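Local coordinates for C protein alpha-antigen (Streptococcus agalactiae, PDB 1YWM) that may play a role in both virulence and immunity as a cell-wall-anchored surface protein of group B Streptococcus, represented by its N-terminal domain, at residues T30-N35 against L56-L61; Q63-K68 against L102-T107; A67-R72 against G79-L84. All blocks are in the same frame, centred on the assembly; numbering follows the deposited sequence.

Contact 1 (T30-N35 against L56-L61); sequences TSITKN and LQLIVL
Ile32 sits at the centre of an inverse gamma turn and places its CD1 methyl against the backbone carbonyl of Gln57, with CD1 3.0 Å from Gln57 O, tighter than normal packing, so that the exact length is doubtful. The two branches of Ile32 divide the work. CG1 lies anti to the carbonyl carbon (chi1 -58°) and an extended chi2 carries CD1 out to the 3-10 turn at 56-58, while CG2 turns to the side chain of Leu58 and meets its CD2 at 3.8 Å. The side chains of Ile32 and Leu58 cross at about a right angle. Leu58 CD2 is shared: Asn35 CB also touches it at 3.8 Å, and so one methyl rests against two residues of 30-35. The amide end of Asn35 takes no part in this packing; its ND2 is hydrogen-bonded to Tyr42 O on the neighbouring strand 40-44. Leu58 also packs on Tyr94 of strand 88-97, and its backbone is hydrogen-bonded to that of Asn29. The contact is thus apolar packing, plus one methyl set against a backbone carbonyl, of a loop on a 3-10 turn, joining two connections between strands in the fibronectin-like beta sandwich of this N-terminal domain.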
ATOM      1  N   THR A  30       8.606  -1.937 -12.788  1.00 31.52           N
ATOM      2  CA  THR A  30       8.599  -0.644 -12.075  1.00 36.44           C
ATOM      3  C   THR A  30       7.448   0.306 -12.470  1.00 37.32           C
ATOM      4  O   THR A  30       7.261   1.376 -11.853  1.00 35.28           O
ATOM      5  CB  THR A  30       9.937   0.074 -12.260  1.00 35.92           C
ATOM      6  OG1 THR A  30      10.256   0.101 -13.654  1.00 34.10           O
ATOM      7  CG2 THR A  30      11.084  -0.720 -11.622  1.00 42.51           C
ATOM      8  N   SER A  31       6.680  -0.091 -13.480  1.00 32.53           N
ATOM      9  CA  SER A  31       5.500   0.652 -13.912  1.00 35.63           C
ATOM     10  C   SER A  31       4.306   0.521 -12.942  1.00 34.70           C
ATOM     11  O   SER A  31       3.366   1.326 -12.976  1.00 33.62           O
ATOM     12  CB  SER A  31       5.103   0.209 -15.315  1.00 32.07           C
ATOM     13  OG  SER A  31       4.229  -0.905 -15.281  1.00 39.82           O
ATOM     14  N   ILE A  32       4.342  -0.503 -12.097  1.00 26.99           N
ATOM     15  CA  ILE A  32       3.304  -0.726 -11.092  1.00 23.18           C
ATOM     16  C   ILE A  32       3.678   0.094  -9.846  1.00 24.22           C
ATOM     17  O   ILE A  32       4.106  -0.434  -8.792  1.00 20.94           O
ATOM     18  CB  ILE A  32       3.097  -2.237 -10.828  1.00 22.33           C
ATOM     19  CG1 ILE A  32       2.719  -2.917 -12.158  1.00 32.73           C
ATOM     20  CG2 ILE A  32       1.996  -2.458  -9.827  1.00 22.07           C
ATOM     21  CD1 ILE A  32       2.578  -4.417 -12.088  1.00 39.56           C
ATOM     22  N   THR A  33       3.496   1.405  -9.987  1.00 21.16           N
ATOM     23  CA  THR A  33       3.935   2.359  -8.975  1.00 24.26           C
ATOM     24  C   THR A  33       3.231   2.242  -7.627  1.00 20.94           C
ATOM     25  O   THR A  33       3.823   2.647  -6.606  1.00 24.96           O
ATOM     26  CB  THR A  33       3.873   3.821  -9.480  1.00 27.48           C
ATOM     27  OG1 THR A  33       2.605   4.062 -10.098  1.00 25.50           O
ATOM     28  CG2 THR A  33       4.896   4.041 -10.574  1.00 34.64           C
ATOM     29  N   LYS A  34       2.012   1.695  -7.590  1.00 19.03           N
ATOM     30  CA  LYS A  34       1.414   1.428  -6.269  1.00 17.37           C
ATOM     31  C   LYS A  34       2.298   0.483  -5.403  1.00 21.38           C
ATOM     32  O   LYS A  34       2.340   0.613  -4.172  1.00 17.02           O
ATOM     33  CB  LYS A  34      -0.013   0.884  -6.393  1.00 16.66           C
ATOM     34  CG  LYS A  34      -0.693   0.616  -5.078  1.00 17.87           C
ATOM     35  CD  LYS A  34      -0.827   1.888  -4.210  1.00 22.65           C
ATOM     36  CE  LYS A  34      -1.579   1.607  -2.899  1.00 17.94           C
ATOM     37  NZ  LYS A  34      -3.042   1.219  -3.096  1.00 17.21           N
ATOM     38  N   ASN A  35       3.006  -0.449  -6.046  1.00 19.35           N
ATOM     39  CA  ASN A  35       3.729  -1.498  -5.334  1.00 18.21           C
ATOM     40  C   ASN A  35       5.259  -1.480  -5.439  1.00 19.24           C
ATOM     41  O   ASN A  35       5.929  -2.096  -4.624  1.00 21.29           O
ATOM     42  CB  ASN A  35       3.189  -2.878  -5.756  1.00 14.68           C
ATOM     43  CG  ASN A  35       1.721  -3.035  -5.449  1.00 19.97           C
ATOM     44  OD1 ASN A  35       0.879  -2.939  -6.352  1.00 21.22           O
ATOM     45  ND2 ASN A  35       1.394  -3.253  -4.164  1.00 13.83           N
ATOM     46  N   LEU A  56       3.079 -12.031  -8.770  1.00 17.87           N
ATOM     47  CA  LEU A  56       3.616 -12.385 -10.102  1.00 19.22           C
ATOM     48  C   LEU A  56       3.448 -11.287 -11.120  1.00 21.32           C
ATOM     49  O   LEU A  56       4.182 -11.220 -12.114  1.00 18.96           O
ATOM     50  CB  LEU A  56       3.039 -13.705 -10.617  1.00 19.57           C
ATOM     51  CG  LEU A  56       3.450 -14.978  -9.856  1.00 22.48           C
ATOM     52  CD1 LEU A  56       2.856 -16.240 -10.516  1.00 21.53           C
ATOM     53  CD2 LEU A  56       4.972 -15.095  -9.710  1.00 21.31           C
ATOM     54  N   GLN A  57       2.487 -10.394 -10.883  1.00 24.68           N
ATOM     55  CA  GLN A  57       2.285  -9.294 -11.817  1.00 23.48           C
ATOM     56  C   GLN A  57       3.328  -8.188 -11.631  1.00 26.58           C
ATOM     57  O   GLN A  57       3.400  -7.274 -12.444  1.00 24.32           O
ATOM     58  CB  GLN A  57       0.834  -8.764 -11.742  1.00 25.91           C
ATOM     59  CG  GLN A  57      -0.190  -9.772 -12.287  1.00 30.65           C
ATOM     60  CD  GLN A  57      -1.640  -9.371 -12.069  1.00 56.61           C
ATOM     61  OE1 GLN A  57      -1.937  -8.231 -11.704  1.00 54.26           O
ATOM     62  NE2 GLN A  57      -2.550 -10.317 -12.291  1.00 55.64           N
ATOM     63  N   LEU A  58       4.180  -8.309 -10.606  1.00 19.87           N
ATOM     64  CA  LEU A  58       5.193  -7.290 -10.330  1.00 18.02           C
ATOM     65  C   LEU A  58       6.498  -7.570 -11.055  1.00 28.22           C
ATOM     66  O   LEU A  58       7.450  -6.800 -10.956  1.00 25.55           O
ATOM     67  CB  LEU A  58       5.427  -7.161  -8.816  1.00 17.60           C
ATOM     68  CG  LEU A  58       4.153  -6.924  -7.970  1.00 18.66           C
ATOM     69  CD1 LEU A  58       4.498  -6.880  -6.469  1.00 21.42           C
ATOM     70  CD2 LEU A  58       3.489  -5.612  -8.415  1.00 26.49           C
ATOM     71  N   ILE A  59       6.546  -8.676 -11.795  1.00 30.07           N
ATOM     72  CA  ILE A  59       7.751  -8.986 -12.558  1.00 24.12           C
ATOM     73  C   ILE A  59       7.443  -9.292 -14.009  1.00 29.28           C
ATOM     74  O   ILE A  59       6.318  -9.664 -14.347  1.00 28.19           O
ATOM     75  CB  ILE A  59       8.515 -10.148 -11.939  1.00 25.95           C
ATOM     76  CG1 ILE A  59       7.609 -11.375 -11.802  1.00 22.48           C
ATOM     77  CG2 ILE A  59       9.169  -9.721 -10.622  1.00 30.93           C
ATOM     78  CD1 ILE A  59       8.339 -12.640 -12.113  1.00 32.41           C
ATOM     79  N   VAL A  60       8.452  -9.116 -14.862  1.00 26.39           N
ATOM     80  CA  VAL A  60       8.317  -9.462 -16.267  1.00 31.46           C
ATOM     81  C   VAL A  60       9.258 -10.631 -16.546  1.00 26.91           C
ATOM     82  O   VAL A  60      10.450 -10.567 -16.247  1.00 28.91           O
ATOM     83  CB  VAL A  60       8.638  -8.251 -17.181  1.00 31.70           C
ATOM     84  CG1 VAL A  60       8.646  -8.665 -18.655  1.00 32.73           C
ATOM     85  CG2 VAL A  60       7.645  -7.124 -16.951  1.00 33.69           C
ATOM     86  N   LEU A  61       8.707 -11.694 -17.118  1.00 26.54           N
ATOM     87  CA  LEU A  61       9.461 -12.918 -17.373  1.00 25.23           C
ATOM     88  C   LEU A  61       9.696 -13.121 -18.847  1.00 29.27           C
ATOM     89  O   LEU A  61       8.800 -12.903 -19.681  1.00 29.12           O
ATOM     90  CB  LEU A  61       8.682 -14.121 -16.889  1.00 29.83           C
ATOM     91  CG  LEU A  61       8.774 -14.502 -15.438  1.00 34.55           C
ATOM     92  CD1 LEU A  61       7.580 -15.377 -15.177  1.00 23.87           C
ATOM     93  CD2 LEU A  61      10.101 -15.250 -15.205  1.00 28.12           C
TER

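Contact 2 (Q63-K68 against L102-T107); sequences QGFTAK and LPHVKT
Phe65 and His104 are brought together by different choices at chi1: Phe65 CG lies anti to the carbonyl carbon (-68°), whereas His104 CG lies anti to the backbone N (176°), and each CB is directed toward the partner segment. Their meeting is a tilted edge-to-face aromatic pair at one end of the beta sandwich, where 63-68 faces the long loop between strands 88-97 and 113-121. The tilt is well short of perpendicular, with ring planes at 51° and centroids 4.5 Å apart. Phe65 supplies the edge, and its CE2 comes down over one face of the imidazole, displaced from the centre toward the rim. CZ follows beside it, 3.8 Å from His104 CD2, while on the other side Phe65 CD2 reaches His104 CB at 4.0 Å. The imidazole is steadied by a hydrogen bond from ND1 to Asp112 OD2, which restrains the rotation of the ring that Phe65 packs against; a nearby carboxylate would probably also favour a protonated ring. Phe65 also leans on Ile96 of strand 88-97 and on Ala25. Next to it in the chain, Thr66 belongs to the pocket that holds the dithiol ligand. The closest approach between the two rings is Phe65 CE2 to His104 CG, at 3.4 Å.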
ATOM      1  N   GLN A  63      10.228 -15.413 -22.158  1.00 32.85           N
ATOM      2  CA  GLN A  63       9.558 -16.603 -22.675  1.00 32.89           C
ATOM      3  C   GLN A  63      10.346 -17.853 -22.264  1.00 23.41           C
ATOM      4  O   GLN A  63      11.579 -17.849 -22.279  1.00 23.10           O
ATOM      5  CB  GLN A  63       9.417 -16.517 -24.204  1.00 38.98           C
ATOM      6  CG  GLN A  63       8.429 -17.521 -24.817  1.00 56.64           C
ATOM      7  CD  GLN A  63       9.105 -18.804 -25.322  1.00 73.54           C
ATOM      8  OE1 GLN A  63       8.469 -19.865 -25.388  1.00 76.18           O
ATOM      9  NE2 GLN A  63      10.385 -18.707 -25.679  1.00 73.24           N
ATOM     10  N   GLY A  64       9.623 -18.892 -21.858  1.00 25.12           N
ATOM     11  CA  GLY A  64      10.219 -20.157 -21.486  1.00 28.50           C
ATOM     12  C   GLY A  64      10.538 -20.282 -20.009  1.00 30.84           C
ATOM     13  O   GLY A  64      11.009 -21.332 -19.572  1.00 30.11           O
ATOM     14  N   PHE A  65      10.294 -19.219 -19.237  1.00 20.43           N
ATOM     15  CA  PHE A  65      10.572 -19.255 -17.802  1.00 16.36           C
ATOM     16  C   PHE A  65       9.328 -18.964 -16.974  1.00 20.70           C
ATOM     17  O   PHE A  65       8.438 -18.232 -17.420  1.00 21.16           O
ATOM     18  CB  PHE A  65      11.674 -18.247 -17.484  1.00 16.63           C
ATOM     19  CG  PHE A  65      12.998 -18.635 -18.067  1.00 18.41           C
ATOM     20  CD1 PHE A  65      13.398 -18.145 -19.304  1.00 26.15           C
ATOM     21  CD2 PHE A  65      13.809 -19.549 -17.415  1.00 16.72           C
ATOM     22  CE1 PHE A  65      14.614 -18.527 -19.861  1.00 21.87           C
ATOM     23  CE2 PHE A  65      15.050 -19.946 -17.985  1.00 15.50           C
ATOM     24  CZ  PHE A  65      15.435 -19.425 -19.202  1.00 25.13           C
ATOM     25  N   THR A  66       9.250 -19.559 -15.791  1.00 18.70           N
ATOM     26  CA  THR A  66       8.181 -19.234 -14.845  1.00 21.52           C
ATOM     27  C   THR A  66       8.781 -18.773 -13.520  1.00 24.60           C
ATOM     28  O   THR A  66       9.963 -18.989 -13.266  1.00 22.17           O
ATOM     29  CB  THR A  66       7.251 -20.438 -14.601  1.00 26.23           C
ATOM     30  OG1 THR A  66       8.019 -21.547 -14.116  1.00 22.28           O
ATOM     31  CG2 THR A  66       6.628 -20.943 -15.941  1.00 28.24           C
ATOM     32  N   ALA A  67       7.958 -18.161 -12.669  1.00 16.77           N
ATOM     33  CA  ALA A  67       8.428 -17.660 -11.378  1.00 14.10           C
ATOM     34  C   ALA A  67       7.484 -18.136 -10.304  1.00 16.79           C
ATOM     35  O   ALA A  67       6.289 -18.280 -10.562  1.00 19.36           O
ATOM     36  CB  ALA A  67       8.479 -16.117 -11.398  1.00 13.48           C
ATOM     37  N   LYS A  68       8.030 -18.446  -9.130  1.00 16.67           N
ATOM     38  CA  LYS A  68       7.212 -18.727  -7.953  1.00 17.78           C
ATOM     39  C   LYS A  68       7.727 -17.775  -6.890  1.00 19.74           C
ATOM     40  O   LYS A  68       8.942 -17.659  -6.698  1.00 19.78           O
ATOM     41  CB  LYS A  68       7.327 -20.194  -7.496  1.00 19.75           C
ATOM     42  CG  LYS A  68       6.624 -20.428  -6.137  1.00 41.52           C
ATOM     43  CD  LYS A  68       5.960 -21.795  -5.921  1.00 44.87           C
ATOM     44  CE  LYS A  68       4.696 -21.660  -5.028  1.00 26.09           C
ATOM     45  NZ  LYS A  68       4.833 -22.075  -3.608  1.00 47.67           N
ATOM     46  N   LEU A 102      12.940 -27.052 -13.114  1.00 12.70           N
ATOM     47  CA  LEU A 102      14.126 -26.888 -12.281  1.00 13.11           C
ATOM     48  C   LEU A 102      14.555 -25.390 -12.295  1.00 13.42           C
ATOM     49  O   LEU A 102      14.261 -24.665 -13.251  1.00 13.30           O
ATOM     50  CB  LEU A 102      15.248 -27.813 -12.749  1.00 14.75           C
ATOM     51  CG  LEU A 102      14.972 -29.333 -12.569  1.00 22.01           C
ATOM     52  CD1 LEU A 102      16.064 -30.173 -13.276  1.00 17.53           C
ATOM     53  CD2 LEU A 102      14.832 -29.744 -11.101  1.00 18.49           C
ATOM     54  N   PRO A 103      15.252 -24.924 -11.252  1.00 16.51           N
ATOM     55  CA  PRO A 103      15.765 -23.544 -11.278  1.00 14.93           C
ATOM     56  C   PRO A 103      16.618 -23.273 -12.521  1.00 17.58           C
ATOM     57  O   PRO A 103      17.376 -24.127 -12.992  1.00 17.45           O
ATOM     58  CB  PRO A 103      16.610 -23.421  -9.968  1.00 12.72           C
ATOM     59  CG  PRO A 103      16.152 -24.503  -9.090  1.00 17.12           C
ATOM     60  CD  PRO A 103      15.631 -25.647 -10.020  1.00 13.16           C
ATOM     61  N   HIS A 104      16.452 -22.068 -13.060  1.00 14.24           N
ATOM     62  CA  HIS A 104      17.305 -21.520 -14.091  1.00 14.00           C
ATOM     63  C   HIS A 104      18.651 -21.191 -13.475  1.00 18.51           C
ATOM     64  O   HIS A 104      18.725 -20.526 -12.450  1.00 19.60           O
ATOM     65  CB  HIS A 104      16.652 -20.248 -14.622  1.00 14.04           C
ATOM     66  CG  HIS A 104      17.469 -19.514 -15.634  1.00 24.07           C
ATOM     67  ND1 HIS A 104      17.521 -18.143 -15.672  1.00 22.06           N
ATOM     68  CD2 HIS A 104      18.239 -19.952 -16.663  1.00 22.18           C
ATOM     69  CE1 HIS A 104      18.309 -17.760 -16.662  1.00 26.17           C
ATOM     70  NE2 HIS A 104      18.762 -18.840 -17.274  1.00 22.79           N
ATOM     71  N   VAL A 105      19.718 -21.660 -14.098  1.00 12.22           N
ATOM     72  CA  VAL A 105      21.076 -21.241 -13.710  1.00 19.58           C
ATOM     73  C   VAL A 105      21.525 -20.261 -14.762  1.00 20.32           C
ATOM     74  O   VAL A 105      21.425 -20.535 -15.979  1.00 20.10           O
ATOM     75  CB  VAL A 105      22.073 -22.436 -13.614  1.00 24.24           C
ATOM     76  CG1 VAL A 105      23.488 -21.964 -13.232  1.00 19.35           C
ATOM     77  CG2 VAL A 105      21.608 -23.384 -12.557  1.00 21.48           C
ATOM     78  N   LYS A 106      22.012 -19.108 -14.303  1.00 19.66           N
ATOM     79  CA  LYS A 106      22.385 -18.027 -15.211  1.00 19.05           C
ATOM     80  C   LYS A 106      23.743 -18.293 -15.832  1.00 20.93           C
ATOM     81  O   LYS A 106      24.480 -19.161 -15.384  1.00 19.13           O
ATOM     82  CB  LYS A 106      22.378 -16.651 -14.473  1.00 17.65           C
ATOM     83  CG  LYS A 106      21.021 -16.349 -13.787  1.00 19.19           C
ATOM     84  CD  LYS A 106      21.089 -15.036 -12.986  1.00 16.18           C
ATOM     85  CE  LYS A 106      21.977 -15.218 -11.760  1.00 19.69           C
ATOM     86  NZ  LYS A 106      21.841 -14.030 -10.835  1.00 22.40           N
ATOM     87  N   THR A 107      24.067 -17.508 -16.852  1.00 20.84           N
ATOM     88  CA  THR A 107      25.368 -17.594 -17.524  1.00 24.14           C
ATOM     89  C   THR A 107      26.502 -17.616 -16.506  1.00 28.89           C
ATOM     90  O   THR A 107      27.449 -18.394 -16.639  1.00 27.30           O
ATOM     91  CB  THR A 107      25.526 -16.401 -18.476  1.00 26.33           C
ATOM     92  OG1 THR A 107      24.413 -16.361 -19.376  1.00 41.31           O
ATOM     93  CG2 THR A 107      26.724 -16.619 -19.395  1.00 54.08           C
TER

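Contact 3 (A67-R72 against G79-L84); sequences AKYVFR and GDVSQL
Tyr69 and Phe71, two residues apart on strand 66-73, meet the turn in the loop between strands 76-78 and 88-97, all within the fibronectin-like beta sandwich. The polar link is one hydrogen bond: Val81 N donates to Tyr69 OH over 3.0 Å at a nearly straight 165°, arriving at the edge of the phenol near the ring plane. Chi1 of 64° sets Tyr69 CG between its own backbone N and carbonyl carbon, from where the hydroxyl extends to the start of the 3-10 segment 81-83. Gly79 O lies obliquely against the same ring, 3.4 Å from Tyr69 CE2. Apolar contacts centre on Phe71. Its CE1 rests 3.8 Å from Val81 CB, and Val81 CG2 touches its CZ, the two side chains meeting at a slant. Leu84 crosses Phe71 at about a right angle. Pro55 touches Tyr69, Phe71 and Val81, and Phe71 reaches Leu118 of strand 113-121, tying this cluster to the sandwich interior. Polar bonds inside 79-84 shape the turn that presents Val81. Asp80 OD1 accepts from Ser82 N, an Asx turn, with the donor above the carboxylate plane, and Gln83 OE1 accepts from Asp80 N. Over the middle of the Phe71 ring, Leu84 CD1 makes a CH-pi contact, 3.9 Å from the centroid and 7° off the ring normal.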
ATOM      1  N   ALA A  67       7.958 -18.161 -12.669  1.00 16.77           N
ATOM      2  CA  ALA A  67       8.428 -17.660 -11.378  1.00 14.10           C
ATOM      3  C   ALA A  67       7.484 -18.136 -10.304  1.00 16.79           C
ATOM      4  O   ALA A  67       6.289 -18.280 -10.562  1.00 19.36           O
ATOM      5  CB  ALA A  67       8.479 -16.117 -11.398  1.00 13.48           C
ATOM      6  N   LYS A  68       8.030 -18.446  -9.130  1.00 16.67           N
ATOM      7  CA  LYS A  68       7.212 -18.727  -7.953  1.00 17.78           C
ATOM      8  C   LYS A  68       7.727 -17.775  -6.890  1.00 19.74           C
ATOM      9  O   LYS A  68       8.942 -17.659  -6.698  1.00 19.78           O
ATOM     10  CB  LYS A  68       7.327 -20.194  -7.496  1.00 19.75           C
ATOM     11  CG  LYS A  68       6.624 -20.428  -6.137  1.00 41.52           C
ATOM     12  CD  LYS A  68       5.960 -21.795  -5.921  1.00 44.87           C
ATOM     13  CE  LYS A  68       4.696 -21.660  -5.028  1.00 26.09           C
ATOM     14  NZ  LYS A  68       4.833 -22.075  -3.608  1.00 47.67           N
ATOM     15  N   TYR A  69       6.822 -17.033  -6.256  1.00 15.89           N
ATOM     16  CA  TYR A  69       7.271 -16.072  -5.238  1.00 13.27           C
ATOM     17  C   TYR A  69       7.324 -16.678  -3.856  1.00 12.39           C
ATOM     18  O   TYR A  69       6.601 -17.628  -3.547  1.00 14.34           O
ATOM     19  CB  TYR A  69       6.380 -14.822  -5.234  1.00 10.73           C
ATOM     20  CG  TYR A  69       4.938 -15.028  -4.864  1.00 11.06           C
ATOM     21  CD1 TYR A  69       3.944 -15.100  -5.852  1.00 14.78           C
ATOM     22  CD2 TYR A  69       4.556 -15.085  -3.533  1.00 11.09           C
ATOM     23  CE1 TYR A  69       2.581 -15.253  -5.492  1.00 15.99           C
ATOM     24  CE2 TYR A  69       3.232 -15.253  -3.162  1.00 15.64           C
ATOM     25  CZ  TYR A  69       2.251 -15.312  -4.151  1.00 18.17           C
ATOM     26  OH  TYR A  69       0.949 -15.465  -3.740  1.00 19.33           O
ATOM     27  N   VAL A  70       8.186 -16.123  -3.003  1.00 13.28           N
ATOM     28  CA  VAL A  70       8.277 -16.600  -1.632  1.00 11.24           C
ATOM     29  C   VAL A  70       8.535 -15.366  -0.825  1.00 10.76           C
ATOM     30  O   VAL A  70       9.433 -14.585  -1.149  1.00 12.94           O
ATOM     31  CB  VAL A  70       9.489 -17.592  -1.356  1.00 15.83           C
ATOM     32  CG1 VAL A  70       9.315 -18.189   0.078  1.00 14.62           C
ATOM     33  CG2 VAL A  70       9.541 -18.687  -2.371  1.00 25.87           C
ATOM     34  N   PHE A  71       7.744 -15.198   0.224  1.00 11.43           N
ATOM     35  CA  PHE A  71       7.983 -14.126   1.189  1.00 14.96           C
ATOM     36  C   PHE A  71       8.734 -14.720   2.372  1.00 11.53           C
ATOM     37  O   PHE A  71       8.509 -15.879   2.751  1.00 15.14           O
ATOM     38  CB  PHE A  71       6.633 -13.568   1.713  1.00 14.24           C
ATOM     39  CG  PHE A  71       5.818 -12.840   0.674  1.00 17.48           C
ATOM     40  CD1 PHE A  71       4.675 -13.420   0.133  1.00 13.94           C
ATOM     41  CD2 PHE A  71       6.164 -11.550   0.273  1.00 13.18           C
ATOM     42  CE1 PHE A  71       3.882 -12.741  -0.809  1.00 14.80           C
ATOM     43  CE2 PHE A  71       5.385 -10.864  -0.693  1.00 12.96           C
ATOM     44  CZ  PHE A  71       4.240 -11.460  -1.220  1.00 11.26           C
ATOM     45  N   ARG A  72       9.599 -13.920   2.981  1.00 10.91           N
ATOM     46  CA  ARG A  72      10.192 -14.292   4.251  1.00 10.98           C
ATOM     47  C   ARG A  72       9.887 -13.142   5.205  1.00 18.03           C
ATOM     48  O   ARG A  72      10.215 -11.986   4.901  1.00 15.84           O
ATOM     49  CB  ARG A  72      11.706 -14.379   4.065  1.00 13.49           C
ATOM     50  CG  ARG A  72      12.438 -14.613   5.355  1.00 16.88           C
ATOM     51  CD  ARG A  72      12.324 -16.008   5.819  1.00 16.71           C
ATOM     52  NE  ARG A  72      13.034 -16.256   7.072  1.00 17.20           N
ATOM     53  CZ  ARG A  72      12.938 -17.391   7.737  1.00 14.78           C
ATOM     54  NH1 ARG A  72      12.207 -18.390   7.228  1.00 14.00           N
ATOM     55  NH2 ARG A  72      13.598 -17.555   8.898  1.00 16.27           N
ATOM     56  N   GLY A  79       4.232 -18.775   0.839  1.00 14.03           N
ATOM     57  CA  GLY A  79       4.057 -18.980  -0.589  1.00 11.82           C
ATOM     58  C   GLY A  79       2.784 -18.384  -1.166  1.00 17.00           C
ATOM     59  O   GLY A  79       2.563 -18.455  -2.379  1.00 15.78           O
ATOM     60  N   ASP A  80       1.951 -17.781  -0.306  1.00 17.91           N
ATOM     61  CA  ASP A  80       0.675 -17.209  -0.744  1.00 18.76           C
ATOM     62  C   ASP A  80       0.558 -15.845  -0.096  1.00 14.13           C
ATOM     63  O   ASP A  80       0.577 -15.765   1.127  1.00 16.83           O
ATOM     64  CB  ASP A  80      -0.466 -18.081  -0.231  1.00 18.18           C
ATOM     65  CG  ASP A  80      -1.853 -17.578  -0.640  1.00 32.62           C
ATOM     66  OD1 ASP A  80      -1.984 -16.592  -1.409  1.00 31.88           O
ATOM     67  OD2 ASP A  80      -2.883 -18.147  -0.221  1.00 54.67           O
ATOM     68  N   VAL A  81       0.467 -14.795  -0.906  1.00 15.36           N
ATOM     69  CA  VAL A  81       0.345 -13.427  -0.391  1.00 18.53           C
ATOM     70  C   VAL A  81      -0.785 -13.294   0.661  1.00 23.35           C
ATOM     71  O   VAL A  81      -0.676 -12.506   1.605  1.00 18.82           O
ATOM     72  CB  VAL A  81       0.191 -12.402  -1.529  1.00 22.53           C
ATOM     73  CG1 VAL A  81      -1.184 -12.584  -2.300  1.00 22.80           C
ATOM     74  CG2 VAL A  81       0.416 -10.945  -0.989  1.00 16.80           C
ATOM     75  N   SER A  82      -1.854 -14.078   0.503  1.00 18.09           N
ATOM     76  CA  SER A  82      -2.983 -14.062   1.457  1.00 24.30           C
ATOM     77  C   SER A  82      -2.599 -14.473   2.893  1.00 25.95           C
ATOM     78  O   SER A  82      -3.341 -14.193   3.843  1.00 25.39           O
ATOM     79  CB  SER A  82      -4.137 -14.919   0.916  1.00 26.60           C
ATOM     80  OG  SER A  82      -3.903 -16.299   1.174  1.00 36.49           O
ATOM     81  N   GLN A  83      -1.428 -15.104   3.060  1.00 20.26           N
ATOM     82  CA  GLN A  83      -0.927 -15.449   4.395  1.00 21.51           C
ATOM     83  C   GLN A  83      -0.247 -14.308   5.160  1.00 20.56           C
ATOM     84  O   GLN A  83       0.020 -14.452   6.370  1.00 20.60           O
ATOM     85  CB  GLN A  83       0.065 -16.623   4.337  1.00 20.21           C
ATOM     86  CG  GLN A  83      -0.464 -17.879   3.643  1.00 17.82           C
ATOM     87  CD  GLN A  83       0.667 -18.897   3.583  1.00 31.50           C
ATOM     88  OE1 GLN A  83       1.535 -18.798   2.724  1.00 20.45           O
ATOM     89  NE2 GLN A  83       0.700 -19.820   4.541  1.00 39.73           N
ATOM     90  N   LEU A  84       0.085 -13.214   4.466  1.00 19.69           N
ATOM     91  CA  LEU A  84       0.691 -12.065   5.133  1.00 18.80           C
ATOM     92  C   LEU A  84      -0.341 -11.452   6.085  1.00 19.90           C
ATOM     93  O   LEU A  84      -1.442 -11.131   5.676  1.00 20.47           O
ATOM     94  CB  LEU A  84       1.153 -11.002   4.136  1.00 17.14           C
ATOM     95  CG  LEU A  84       2.255 -11.459   3.165  1.00 18.38           C
ATOM     96  CD1 LEU A  84       2.660 -10.325   2.297  1.00 16.83           C
ATOM     97  CD2 LEU A  84       3.471 -12.026   3.944  1.00 22.53           C
TER

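Overall arrangement
From the N terminus, the chain passes strand 26-28 into the loop 30-35, and contact 1 closes when it returns at 56-61, having run through strands 36-37 and 40-44 and helix 45-49. Contacts 2 and 3 share Ala67 and Lys68. Contact 3 closes first, after the hairpin with strand 76-78; contact 2, starting from the same stretch, closes later at 102-107. Contact 1 precedes both in series but touches them in space: Ile59 and Leu61 pack on Ala67. Contact 1 joins loop 30-35 to the turn before strand 59-61, while contacts 2 and 3 bring loops 102-107 and 79-84 to the 63-72 stretch. Through Lys34, hydrogen-bonded to Asp162 O, loop 30-35 also reaches the helical bundle.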